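Local structure of ganglioside-induced differentiation-associated protein 2 (Homo sapiens, 4UML) at residues V73-E78 with G166-N171; D63-N68 with E88-L93; G131-S136 with A173-P178. The protein is of uncertain molecular function, but carries in this fragment a macro domain, a fold that in many relatives binds ADP-ribose or its derivatives. All blocks are in the same frame, centred on the assembly; numbering follows the deposited sequence.

Interaction 1: V73-E78 with G166-N171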
ATOM      1  N   VAL A  73       0.557  -0.579   5.523  1.00 19.92           N
ATOM      2  CA  VAL A  73       1.843  -0.845   4.933  1.00 19.60           C
ATOM      3  C   VAL A  73       2.864   0.265   5.260  1.00 21.19           C
ATOM      4  O   VAL A  73       2.599   1.438   5.091  1.00 21.81           O
ATOM      5  CB  VAL A  73       1.714  -0.974   3.419  1.00 19.78           C
ATOM      6  CG1 VAL A  73       3.083  -1.216   2.787  1.00 20.95           C
ATOM      7  CG2 VAL A  73       0.737  -2.080   3.028  1.00 20.26           C
ATOM      8  N   ASN A  74       4.004  -0.161   5.775  1.00 21.62           N
ATOM      9  CA  ASN A  74       5.138   0.673   6.068  1.00 23.99           C
ATOM     10  C   ASN A  74       6.159   0.413   4.970  1.00 26.22           C
ATOM     11  O   ASN A  74       6.280  -0.708   4.463  1.00 26.16           O
ATOM     12  CB  ASN A  74       5.721   0.329   7.432  1.00 24.05           C
ATOM     13  CG  ASN A  74       6.946   1.199   7.775  1.00 25.95           C
ATOM     14  OD1 ASN A  74       6.972   2.364   7.460  1.00 26.78           O
ATOM     15  ND2 ASN A  74       7.966   0.599   8.354  1.00 27.50           N
ATOM     16  N   THR A  75       6.788   1.483   4.514  1.00 25.33           N
ATOM     17  CA  THR A  75       7.844   1.400   3.516  1.00 25.79           C
ATOM     18  C   THR A  75       9.152   1.835   4.163  1.00 29.20           C
ATOM     19  O   THR A  75       9.177   2.844   4.897  1.00 28.57           O
ATOM     20  CB  THR A  75       7.497   2.164   2.232  1.00 26.08           C
ATOM     21  OG1 THR A  75       8.407   1.786   1.202  1.00 26.22           O
ATOM     22  CG2 THR A  75       7.498   3.692   2.408  1.00 29.30           C
ATOM     23  N   SER A  76      10.223   1.073   3.916  1.00 29.50           N
ATOM     24  CA  SER A  76      11.438   1.217   4.733  1.00 31.85           C
ATOM     25  C   SER A  76      12.727   0.906   3.970  1.00 32.97           C
ATOM     26  O   SER A  76      12.739   0.895   2.736  1.00 32.23           O
ATOM     27  CB  SER A  76      11.289   0.344   5.966  1.00 31.95           C
ATOM     28  OG  SER A  76      12.145   0.736   7.016  1.00 36.18           O
ATOM     29  N   ASN A  77      13.811   0.678   4.709  1.00 34.85           N
ATOM     30  CA  ASN A  77      15.060   0.224   4.111  1.00 34.33           C
ATOM     31  C   ASN A  77      15.321  -1.180   4.573  1.00 37.99           C
ATOM     32  O   ASN A  77      14.538  -1.746   5.361  1.00 34.09           O
ATOM     33  CB  ASN A  77      16.232   1.173   4.442  1.00 35.84           C
ATOM     34  CG  ASN A  77      16.503   1.305   5.930  1.00 36.78           C
ATOM     35  OD1 ASN A  77      15.948   0.599   6.786  1.00 37.48           O
ATOM     36  ND2 ASN A  77      17.351   2.247   6.248  1.00 41.36           N
ATOM     37  N   GLU A  78      16.447  -1.744   4.140  1.00 37.36           N
ATOM     38  CA  GLU A  78      16.679  -3.165   4.339  1.00 41.04           C
ATOM     39  C   GLU A  78      16.883  -3.478   5.820  1.00 37.71           C
ATOM     40  O   GLU A  78      16.631  -4.589   6.266  1.00 39.84           O
ATOM     41  CB  GLU A  78      17.863  -3.651   3.486  1.00 43.47           C
ATOM     42  CG  GLU A  78      17.680  -3.458   1.974  1.00 47.36           C
ATOM     43  CD  GLU A  78      17.786  -1.990   1.471  1.00 51.51           C
ATOM     44  OE1 GLU A  78      17.978  -1.038   2.287  1.00 44.04           O
ATOM     45  OE2 GLU A  78      17.649  -1.780   0.233  1.00 53.29           O
ATOM     46  N   GLY A 166      -4.439  -1.065   3.876  1.00 21.38           N
ATOM     47  CA  GLY A 166      -4.090   0.320   3.630  1.00 23.19           C
ATOM     48  C   GLY A 166      -2.691   0.450   3.077  1.00 21.89           C
ATOM     49  O   GLY A 166      -1.725   0.290   3.793  1.00 21.43           O
ATOM     50  N   PHE A 167      -2.579   0.713   1.793  1.00 22.07           N
ATOM     51  CA  PHE A 167      -1.290   0.991   1.184  1.00 23.25           C
ATOM     52  C   PHE A 167      -0.846   2.422   1.400  1.00 22.18           C
ATOM     53  O   PHE A 167      -1.620   3.343   1.225  1.00 23.20           O
ATOM     54  CB  PHE A 167      -1.304   0.760  -0.329  1.00 22.38           C
ATOM     55  CG  PHE A 167      -1.208  -0.675  -0.727  1.00 23.80           C
ATOM     56  CD1 PHE A 167       0.030  -1.303  -0.833  1.00 24.07           C
ATOM     57  CD2 PHE A 167      -2.353  -1.386  -1.021  1.00 25.39           C
ATOM     58  CE1 PHE A 167       0.119  -2.626  -1.205  1.00 25.96           C
ATOM     59  CE2 PHE A 167      -2.263  -2.700  -1.399  1.00 26.35           C
ATOM     60  CZ  PHE A 167      -1.040  -3.325  -1.473  1.00 25.39           C
ATOM     61  N   CYS A 168       0.424   2.581   1.754  1.00 24.81           N
ATOM     62  CA  CYS A 168       1.122   3.848   1.571  1.00 25.98           C
ATOM     63  C   CYS A 168       1.611   3.828   0.134  1.00 27.94           C
ATOM     64  O   CYS A 168       1.547   2.795  -0.571  1.00 25.71           O
ATOM     65  CB  CYS A 168       2.291   3.998   2.542  1.00 26.30           C
ATOM     66  SG  CYS A 168       3.600   2.750   2.305  1.00 26.46           S
ATOM     67  N   VAL A 169       2.111   4.963  -0.315  1.00 27.13           N
ATOM     68  CA  VAL A 169       2.824   4.995  -1.572  1.00 26.24           C
ATOM     69  C   VAL A 169       4.151   4.311  -1.287  1.00 25.12           C
ATOM     70  O   VAL A 169       4.955   4.834  -0.507  1.00 23.84           O
ATOM     71  CB  VAL A 169       2.974   6.457  -2.045  1.00 27.78           C
ATOM     72  CG1 VAL A 169       3.815   6.519  -3.317  1.00 27.82           C
ATOM     73  CG2 VAL A 169       1.586   7.056  -2.313  1.00 26.21           C
ATOM     74  N   ILE A 170       4.365   3.095  -1.827  1.00 23.00           N
ATOM     75  CA  ILE A 170       5.527   2.309  -1.412  1.00 22.32           C
ATOM     76  C   ILE A 170       6.865   2.941  -1.864  1.00 22.82           C
ATOM     77  O   ILE A 170       7.878   2.777  -1.197  1.00 23.92           O
ATOM     78  CB  ILE A 170       5.408   0.802  -1.862  1.00 22.94           C
ATOM     79  CG1 ILE A 170       4.287   0.141  -1.026  1.00 22.41           C
ATOM     80  CG2 ILE A 170       6.715   0.033  -1.681  1.00 23.09           C
ATOM     81  CD1 ILE A 170       3.930  -1.279  -1.413  1.00 22.44           C
ATOM     82  N   ASN A 171       6.845   3.625  -2.987  1.00 23.65           N
ATOM     83  CA  ASN A 171       8.029   4.308  -3.495  1.00 27.03           C
ATOM     84  C   ASN A 171       8.205   5.608  -2.709  1.00 27.70           C
ATOM     85  O   ASN A 171       7.417   6.518  -2.866  1.00 29.69           O
ATOM     86  CB  ASN A 171       7.877   4.595  -4.998  1.00 28.57           C
ATOM     87  CG  ASN A 171       6.516   5.192  -5.369  1.00 31.20           C
ATOM     88  OD1 ASN A 171       5.449   4.563  -5.199  1.00 30.79           O
ATOM     89  ND2 ASN A 171       6.542   6.410  -5.898  1.00 32.64           N
TER
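Two hydrogen bonds, one at each end of the contact, hold 73-78 and 166-171 together. At the strand end, Val73 N gives its proton to Gly166 O over 3.0 Å. The donor sits almost on the C=O axis, yet the N-H itself is bent, 136° at the hydrogen. At the other end Thr75 OG1 donates to Ile170 O at only 2.6 Å, in the carbonyl plane and on a lone pair. That reach depends on the torsion of Thr75: OG1 lies anti to the backbone N (chi1 -166°), which leaves CG2 in the crowded position, 4.0 Å from Cys168 SG.

Between these bonds the filling is apolar. Val73 and Phe167 run side by side in the same direction, with Val73 CG2 4.0 Å from Phe167 CD1. The other methyl, Val73 CG1, is 4.0 Å from Cys168 SG and also approaches Ile170 CG1. Cys168 SG itself, held between its own N and carbonyl carbon (chi1 63°), sits 3.2 Å from Val73 O.

One shell out, helix 139-159 covers Val73, Phe167 and Ile170, and Tyr150 meets the Phe167 ring. Asn74 starts away from 166-171; its OD1 is hydrogen-bonded to Ser87 OG and its ND2 to His128 ND1. Strands 71-75 and 164-167 are parallel neighbours in the central sheet of the macro domain, and the regular strand 164-167 ends here. The next link between the chains therefore comes from a side-chain hydroxyl, Thr75 OG1, and not from a backbone N-H, while Cys168 N remains buried with no partner in the model.

Interaction 2: D63-N68 with E88-L93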
ATOM      1  N   ASP A  63      -3.029  10.243   6.214  1.00 27.94           N
ATOM      2  CA  ASP A  63      -1.910   9.520   6.815  1.00 31.02           C
ATOM      3  C   ASP A  63      -2.324   8.059   7.013  1.00 28.01           C
ATOM      4  O   ASP A  63      -3.236   7.781   7.770  1.00 26.13           O
ATOM      5  CB  ASP A  63      -1.568  10.162   8.159  1.00 31.57           C
ATOM      6  CG  ASP A  63      -0.296   9.621   8.789  1.00 36.69           C
ATOM      7  OD1 ASP A  63       0.166   8.489   8.459  1.00 34.66           O
ATOM      8  OD2 ASP A  63       0.268  10.358   9.647  1.00 43.18           O
ATOM      9  N   VAL A  64      -1.653   7.148   6.312  1.00 25.41           N
ATOM     10  CA  VAL A  64      -1.980   5.729   6.366  1.00 23.84           C
ATOM     11  C   VAL A  64      -2.045   5.187   7.809  1.00 25.21           C
ATOM     12  O   VAL A  64      -2.834   4.293   8.095  1.00 22.86           O
ATOM     13  CB  VAL A  64      -0.999   4.907   5.510  1.00 25.19           C
ATOM     14  CG1 VAL A  64       0.336   4.740   6.221  1.00 25.79           C
ATOM     15  CG2 VAL A  64      -1.594   3.547   5.185  1.00 24.76           C
ATOM     16  N   ALA A  65      -1.233   5.733   8.709  1.00 22.45           N
ATOM     17  CA  ALA A  65      -1.181   5.278  10.071  1.00 25.82           C
ATOM     18  C   ALA A  65      -2.493   5.420  10.843  1.00 25.71           C
ATOM     19  O   ALA A  65      -2.670   4.774  11.867  1.00 26.74           O
ATOM     20  CB  ALA A  65      -0.047   5.964  10.819  1.00 26.11           C
ATOM     21  N   LEU A  66      -3.410   6.225  10.325  1.00 27.18           N
ATOM     22  CA  LEU A  66      -4.692   6.456  10.992  1.00 27.50           C
ATOM     23  C   LEU A  66      -5.733   5.425  10.632  1.00 27.97           C
ATOM     24  O   LEU A  66      -6.789   5.389  11.248  1.00 28.87           O
ATOM     25  CB  LEU A  66      -5.223   7.819  10.603  1.00 28.65           C
ATOM     26  CG  LEU A  66      -4.321   8.987  11.055  1.00 30.26           C
ATOM     27  CD1 LEU A  66      -4.857  10.298  10.514  1.00 32.72           C
ATOM     28  CD2 LEU A  66      -4.251   9.006  12.557  1.00 29.81           C
ATOM     29  N   LEU A  67      -5.459   4.595   9.641  1.00 24.76           N
ATOM     30  CA  LEU A  67      -6.509   3.747   9.098  1.00 25.25           C
ATOM     31  C   LEU A  67      -6.734   2.491   9.923  1.00 24.68           C
ATOM     32  O   LEU A  67      -5.788   1.864  10.369  1.00 24.26           O
ATOM     33  CB  LEU A  67      -6.183   3.375   7.647  1.00 26.10           C
ATOM     34  CG  LEU A  67      -6.223   4.491   6.607  1.00 27.58           C
ATOM     35  CD1 LEU A  67      -5.613   3.977   5.307  1.00 27.72           C
ATOM     36  CD2 LEU A  67      -7.646   4.989   6.396  1.00 27.99           C
ATOM     37  N   ASN A  68      -7.995   2.108  10.116  1.00 23.52           N
ATOM     38  CA  ASN A  68      -8.322   0.846  10.783  1.00 24.84           C
ATOM     39  C   ASN A  68      -8.454  -0.342   9.810  1.00 25.69           C
ATOM     40  O   ASN A  68      -9.207  -1.257  10.061  1.00 27.67           O
ATOM     41  CB  ASN A  68      -9.595   1.002  11.632  1.00 25.88           C
ATOM     42  CG  ASN A  68     -10.833   1.181  10.781  1.00 29.10           C
ATOM     43  OD1 ASN A  68     -10.734   1.575   9.614  1.00 26.05           O
ATOM     44  ND2 ASN A  68     -12.006   0.868  11.341  1.00 28.77           N
ATOM     45  N   GLU A  88       7.706   7.512   9.927  1.00 34.89           N
ATOM     46  CA  GLU A  88       7.684   8.392  11.095  1.00 39.14           C
ATOM     47  C   GLU A  88       6.318   8.333  11.799  1.00 36.37           C
ATOM     48  O   GLU A  88       6.251   8.177  13.013  1.00 33.70           O
ATOM     49  CB  GLU A  88       8.006   9.831  10.699  1.00 44.16           C
ATOM     50  CG  GLU A  88       9.479  10.079  10.419  1.00 56.65           C
ATOM     51  CD  GLU A  88       9.752  11.533  10.051  1.00 67.90           C
ATOM     52  OE1 GLU A  88       9.628  12.394  10.959  1.00 75.86           O
ATOM     53  OE2 GLU A  88      10.084  11.813   8.863  1.00 70.09           O
ATOM     54  N   SER A  89       5.230   8.456  11.041  1.00 34.75           N
ATOM     55  CA  SER A  89       3.879   8.360  11.651  1.00 36.44           C
ATOM     56  C   SER A  89       3.604   7.002  12.212  1.00 36.22           C
ATOM     57  O   SER A  89       3.108   6.878  13.329  1.00 33.48           O
ATOM     58  CB  SER A  89       2.797   8.641  10.637  1.00 38.88           C
ATOM     59  OG  SER A  89       3.098   9.844  10.007  1.00 42.08           O
ATOM     60  N   ILE A  90       3.866   5.981  11.394  1.00 30.27           N
ATOM     61  CA  ILE A  90       3.588   4.642  11.792  1.00 29.63           C
ATOM     62  C   ILE A  90       4.334   4.324  13.100  1.00 32.35           C
ATOM     63  O   ILE A  90       3.733   3.804  14.033  1.00 28.41           O
ATOM     64  CB  ILE A  90       3.956   3.634  10.683  1.00 28.26           C
ATOM     65  CG1 ILE A  90       3.023   3.771   9.457  1.00 29.36           C
ATOM     66  CG2 ILE A  90       3.942   2.251  11.243  1.00 29.83           C
ATOM     67  CD1 ILE A  90       3.283   2.758   8.329  1.00 28.39           C
ATOM     68  N   PHE A  91       5.637   4.603  13.189  1.00 33.16           N
ATOM     69  CA  PHE A  91       6.378   4.236  14.430  1.00 35.87           C
ATOM     70  C   PHE A  91       5.885   5.011  15.663  1.00 36.88           C
ATOM     71  O   PHE A  91       5.751   4.475  16.770  1.00 35.04           O
ATOM     72  CB  PHE A  91       7.892   4.481  14.278  1.00 39.50           C
ATOM     73  CG  PHE A  91       8.594   3.513  13.374  1.00 41.16           C
ATOM     74  CD1 PHE A  91       7.994   2.342  12.940  1.00 48.28           C
ATOM     75  CD2 PHE A  91       9.887   3.763  12.986  1.00 46.35           C
ATOM     76  CE1 PHE A  91       8.675   1.456  12.121  1.00 50.20           C
ATOM     77  CE2 PHE A  91      10.573   2.883  12.168  1.00 47.58           C
ATOM     78  CZ  PHE A  91       9.972   1.724  11.744  1.00 48.03           C
ATOM     79  N   MET A  92       5.592   6.275  15.462  1.00 33.56           N
ATOM     80  CA  MET A  92       5.100   7.068  16.536  1.00 39.37           C
ATOM     81  C   MET A  92       3.769   6.505  17.047  1.00 40.52           C
ATOM     82  O   MET A  92       3.567   6.363  18.259  1.00 39.75           O
ATOM     83  CB  MET A  92       4.905   8.487  16.045  1.00 41.39           C
ATOM     84  CG  MET A  92       4.134   9.316  17.042  1.00 53.20           C
ATOM     85  SD  MET A  92       4.196  11.048  16.599  1.00 62.19           S
ATOM     86  CE  MET A  92       5.889  11.419  17.063  1.00 56.89           C
ATOM     87  N   LEU A  93       2.855   6.170  16.135  1.00 38.62           N
ATOM     88  CA  LEU A  93       1.512   5.742  16.571  1.00 34.19           C
ATOM     89  C   LEU A  93       1.462   4.317  17.047  1.00 35.80           C
ATOM     90  O   LEU A  93       0.658   3.993  17.934  1.00 37.96           O
ATOM     91  CB  LEU A  93       0.507   6.017  15.501  1.00 36.82           C
ATOM     92  CG  LEU A  93       0.329   7.513  15.287  1.00 36.75           C
ATOM     93  CD1 LEU A  93      -0.660   7.733  14.159  1.00 38.01           C
ATOM     94  CD2 LEU A  93      -0.139   8.188  16.581  1.00 39.96           C
TER
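Asp63 reaches across to helix 85-94 from the loop that follows strand 57-61. Its CB carries CG anti to the backbone N (chi1 -172°), and CG comes to 3.7 Å from Ser89 CB. The carboxylate then divides its work. OD2 lies 2.9 Å from Ser89 OG, though the serine proton may go instead to Pro85 O within the helix. OD1 turns back and accepts from Ala65 N at 3.1 Å, met from above the carboxylate plane, which makes an Asx turn leading into the 3-10 segment 64-66. This short turn thus sets one side of the loop against the first helix after strand 71-75, an inner strand of the macro-domain sheet whose Ile72 touches both Val64 and Ile90. Replacing Asp63 by an alanine would remove both oxygens and would probably loosen the turn as well as its polar link to Ser89. Beyond the carboxylate the contact is apolar. Ala65 CB points into the helix surface, 3.9 Å from Ser89 CB, 4.0 Å from Ile90 CG1 and 3.8 Å from Leu93 CD1. Leu93 CD1 also meets Leu66 CD2 as the two leucines cross obliquely, and on the buried side Val64 CG1 touches Ile90 CD1.

Interaction 3: G131-S136 with A173-P178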
ATOM      1  N   GLY A 131      11.073  -0.791  -0.970  1.00 23.90           N
ATOM      2  CA  GLY A 131      11.121  -0.480  -2.371  1.00 25.96           C
ATOM      3  C   GLY A 131      12.569  -0.283  -2.827  1.00 27.00           C
ATOM      4  O   GLY A 131      13.479  -0.098  -2.015  1.00 26.93           O
ATOM      5  N   PRO A 132      12.777  -0.324  -4.135  1.00 25.17           N
ATOM      6  CA  PRO A 132      14.151  -0.245  -4.644  1.00 26.05           C
ATOM      7  C   PRO A 132      14.662   1.212  -4.597  1.00 26.01           C
ATOM      8  O   PRO A 132      13.875   2.171  -4.716  1.00 25.69           O
ATOM      9  CB  PRO A 132      13.984  -0.708  -6.079  1.00 26.31           C
ATOM     10  CG  PRO A 132      12.641  -0.208  -6.457  1.00 27.06           C
ATOM     11  CD  PRO A 132      11.789  -0.369  -5.216  1.00 26.88           C
ATOM     12  N   LYS A 133      15.965   1.375  -4.404  1.00 28.54           N
ATOM     13  CA  LYS A 133      16.618   2.670  -4.685  1.00 28.93           C
ATOM     14  C   LYS A 133      16.727   2.782  -6.182  1.00 27.33           C
ATOM     15  O   LYS A 133      17.515   2.070  -6.791  1.00 26.90           O
ATOM     16  CB  LYS A 133      18.008   2.675  -4.100  1.00 31.94           C
ATOM     17  CG  LYS A 133      18.034   2.587  -2.583  1.00 36.71           C
ATOM     18  CD  LYS A 133      19.440   2.328  -2.050  1.00 42.98           C
ATOM     19  CE  LYS A 133      19.542   2.864  -0.638  1.00 47.63           C
ATOM     20  NZ  LYS A 133      20.721   2.294   0.048  1.00 53.79           N
ATOM     21  N   TYR A 134      15.927   3.638  -6.782  1.00 26.66           N
ATOM     22  CA  TYR A 134      15.787   3.657  -8.228  1.00 28.03           C
ATOM     23  C   TYR A 134      17.037   4.205  -8.905  1.00 30.66           C
ATOM     24  O   TYR A 134      17.502   5.262  -8.553  1.00 31.85           O
ATOM     25  CB  TYR A 134      14.629   4.528  -8.645  1.00 26.70           C
ATOM     26  CG  TYR A 134      14.373   4.540 -10.146  1.00 26.23           C
ATOM     27  CD1 TYR A 134      13.559   3.601 -10.724  1.00 25.89           C
ATOM     28  CD2 TYR A 134      14.982   5.475 -10.978  1.00 27.11           C
ATOM     29  CE1 TYR A 134      13.313   3.596 -12.073  1.00 26.86           C
ATOM     30  CE2 TYR A 134      14.756   5.468 -12.347  1.00 26.27           C
ATOM     31  CZ  TYR A 134      13.901   4.531 -12.881  1.00 29.35           C
ATOM     32  OH  TYR A 134      13.646   4.489 -14.225  1.00 31.35           O
ATOM     33  N   LYS A 135      17.542   3.486  -9.877  1.00 28.27           N
ATOM     34  CA  LYS A 135      18.641   3.962 -10.708  1.00 32.88           C
ATOM     35  C   LYS A 135      18.302   3.632 -12.098  1.00 30.91           C
ATOM     36  O   LYS A 135      17.944   2.490 -12.389  1.00 29.76           O
ATOM     37  CB  LYS A 135      19.953   3.296 -10.288  1.00 34.61           C
ATOM     38  CG  LYS A 135      20.304   3.803  -8.919  1.00 39.43           C
ATOM     39  CD  LYS A 135      21.480   3.181  -8.234  1.00 47.87           C
ATOM     40  CE  LYS A 135      21.806   4.095  -7.057  1.00 53.96           C
ATOM     41  NZ  LYS A 135      22.188   3.312  -5.864  1.00 58.77           N
ATOM     42  N   SER A 136      18.397   4.629 -12.975  1.00 30.11           N
ATOM     43  CA  SER A 136      18.121   4.430 -14.388  1.00 30.32           C
ATOM     44  C   SER A 136      18.821   3.205 -14.973  1.00 31.16           C
ATOM     45  O   SER A 136      18.217   2.482 -15.786  1.00 29.59           O
ATOM     46  CB  SER A 136      18.542   5.682 -15.184  1.00 32.25           C
ATOM     47  OG  SER A 136      17.688   6.742 -14.827  1.00 35.11           O
ATOM     48  N   ALA A 173       9.831   9.197  -1.633  1.00 37.68           N
ATOM     49  CA  ALA A 173      10.461  10.268  -2.411  1.00 36.56           C
ATOM     50  C   ALA A 173      11.981  10.124  -2.362  1.00 36.50           C
ATOM     51  O   ALA A 173      12.653  10.216  -3.391  1.00 39.59           O
ATOM     52  CB  ALA A 173      10.009  11.642  -1.925  1.00 38.85           C
ATOM     53  N   LYS A 174      12.526   9.812  -1.194  1.00 36.29           N
ATOM     54  CA  LYS A 174      13.974   9.689  -1.080  1.00 39.67           C
ATOM     55  C   LYS A 174      14.601   8.538  -1.897  1.00 39.41           C
ATOM     56  O   LYS A 174      15.796   8.554  -2.119  1.00 38.02           O
ATOM     57  CB  LYS A 174      14.421   9.581   0.376  1.00 41.36           C
ATOM     58  CG  LYS A 174      13.982   8.289   1.059  1.00 44.02           C
ATOM     59  CD  LYS A 174      14.045   8.425   2.562  1.00 44.49           C
ATOM     60  CE  LYS A 174      15.451   8.740   3.025  1.00 44.41           C
ATOM     61  NZ  LYS A 174      15.736   7.993   4.271  1.00 44.34           N
ATOM     62  N   ARG A 175      13.841   7.528  -2.315  1.00 33.38           N
ATOM     63  CA  ARG A 175      14.447   6.445  -3.109  1.00 29.86           C
ATOM     64  C   ARG A 175      14.340   6.708  -4.601  1.00 30.02           C
ATOM     65  O   ARG A 175      14.852   5.928  -5.418  1.00 30.32           O
ATOM     66  CB  ARG A 175      13.879   5.062  -2.724  1.00 31.22           C
ATOM     67  CG  ARG A 175      14.740   4.427  -1.655  1.00 33.26           C
ATOM     68  CD  ARG A 175      14.234   3.126  -1.050  1.00 35.19           C
ATOM     69  NE  ARG A 175      15.085   2.770   0.086  1.00 34.64           N
ATOM     70  CZ  ARG A 175      15.768   1.632   0.253  1.00 38.27           C
ATOM     71  NH1 ARG A 175      15.713   0.622  -0.608  1.00 30.17           N
ATOM     72  NH2 ARG A 175      16.535   1.503   1.327  1.00 41.34           N
ATOM     73  N   GLY A 176      13.638   7.775  -4.956  1.00 29.94           N
ATOM     74  CA  GLY A 176      13.666   8.348  -6.304  1.00 31.12           C
ATOM     75  C   GLY A 176      12.952   7.672  -7.466  1.00 31.66           C
ATOM     76  O   GLY A 176      13.202   8.004  -8.642  1.00 26.88           O
ATOM     77  N   TYR A 177      12.039   6.743  -7.177  1.00 27.96           N
ATOM     78  CA  TYR A 177      11.346   6.090  -8.254  1.00 27.10           C
ATOM     79  C   TYR A 177      10.515   7.156  -8.942  1.00 30.37           C
ATOM     80  O   TYR A 177       9.848   7.897  -8.254  1.00 31.97           O
ATOM     81  CB  TYR A 177      10.423   4.964  -7.728  1.00 26.14           C
ATOM     82  CG  TYR A 177      10.233   3.871  -8.734  1.00 24.81           C
ATOM     83  CD1 TYR A 177       9.646   4.126  -9.957  1.00 24.75           C
ATOM     84  CD2 TYR A 177      10.609   2.561  -8.441  1.00 26.81           C
ATOM     85  CE1 TYR A 177       9.480   3.119 -10.902  1.00 27.20           C
ATOM     86  CE2 TYR A 177      10.459   1.541  -9.372  1.00 24.54           C
ATOM     87  CZ  TYR A 177       9.896   1.823 -10.592  1.00 25.64           C
ATOM     88  OH  TYR A 177       9.751   0.827 -11.513  1.00 28.47           O
ATOM     89  N   PRO A 178      10.560   7.248 -10.288  1.00 29.67           N
ATOM     90  CA  PRO A 178       9.667   8.174 -10.989  1.00 32.38           C
ATOM     91  C   PRO A 178       8.196   7.891 -10.679  1.00 33.71           C
ATOM     92  O   PRO A 178       7.718   6.778 -10.873  1.00 28.85           O
ATOM     93  CB  PRO A 178       9.973   7.898 -12.455  1.00 32.66           C
ATOM     94  CG  PRO A 178      11.418   7.542 -12.440  1.00 31.78           C
ATOM     95  CD  PRO A 178      11.585   6.710 -11.195  1.00 31.15           C
TER
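Two hydrogen bonds join the loops, and Arg175 supplies a partner to each. Its carbonyl O accepts from Tyr134 N at 2.9 Å, a nearly straight bond (161°) along the C=O axis. Its side chain, extended from CG to NE, runs past Pro132 O and brings NH1 to within 2.7 Å of Gly131 O, which lies at the guanidinium edge but 28° out of its plane. NH2 is taken by a salt bridge to Glu78.

The aliphatic part of Lys133 packs on the guanidinium: CG covers one face, toward the rim, and the extended chain carries NZ to 4.4 Å from Arg175 NH2, a like-charged approach that the carboxylate of Glu78 would probably ease.

These loops follow strands 125-129 and 164-167 at the C-terminal end of parallel strands, the end where macro domains of known function bind their ligand, and each leads into a helix, with Pro178 as N-cap residue of helix 179-197.

The aromatic contacts centre on Tyr134, whose CG is anti to the backbone N. Pro178 CD stands over the middle of its ring, 3.4 Å from the centroid, in a CH-pi contact. The edge of Tyr134 in turn faces Tyr177 in an edge-to-face pair, planes inclined at 51°, CD1 lying over the centre of the Tyr177 ring, while Pro132 CG meets that ring in plane at its edge, 4.0 Å from Tyr177 CD2.

Reading from the N terminus, residues 63-68 come first, then 73-78 on strand 71-75. Interaction 2 closes the shortest loop, at 88-93, and so encloses strand 71-75. Interaction 1 opens inside that loop and closes only at 166-171, so the two cross, and Ile90 CD1 packs against Val73 O and Asn74 CB where they meet. Residues 131-136 open interaction 3 before interaction 1 has closed; it ends at 173-178, giving a second crossing, where Asn171 CB packs on Tyr177 CB. Interactions 2 and 3 lie in series, about 22 Å between centres, bridged by interaction 1 through the sheet from helix 85-94 to the loops before helices 139-159 and 179-197.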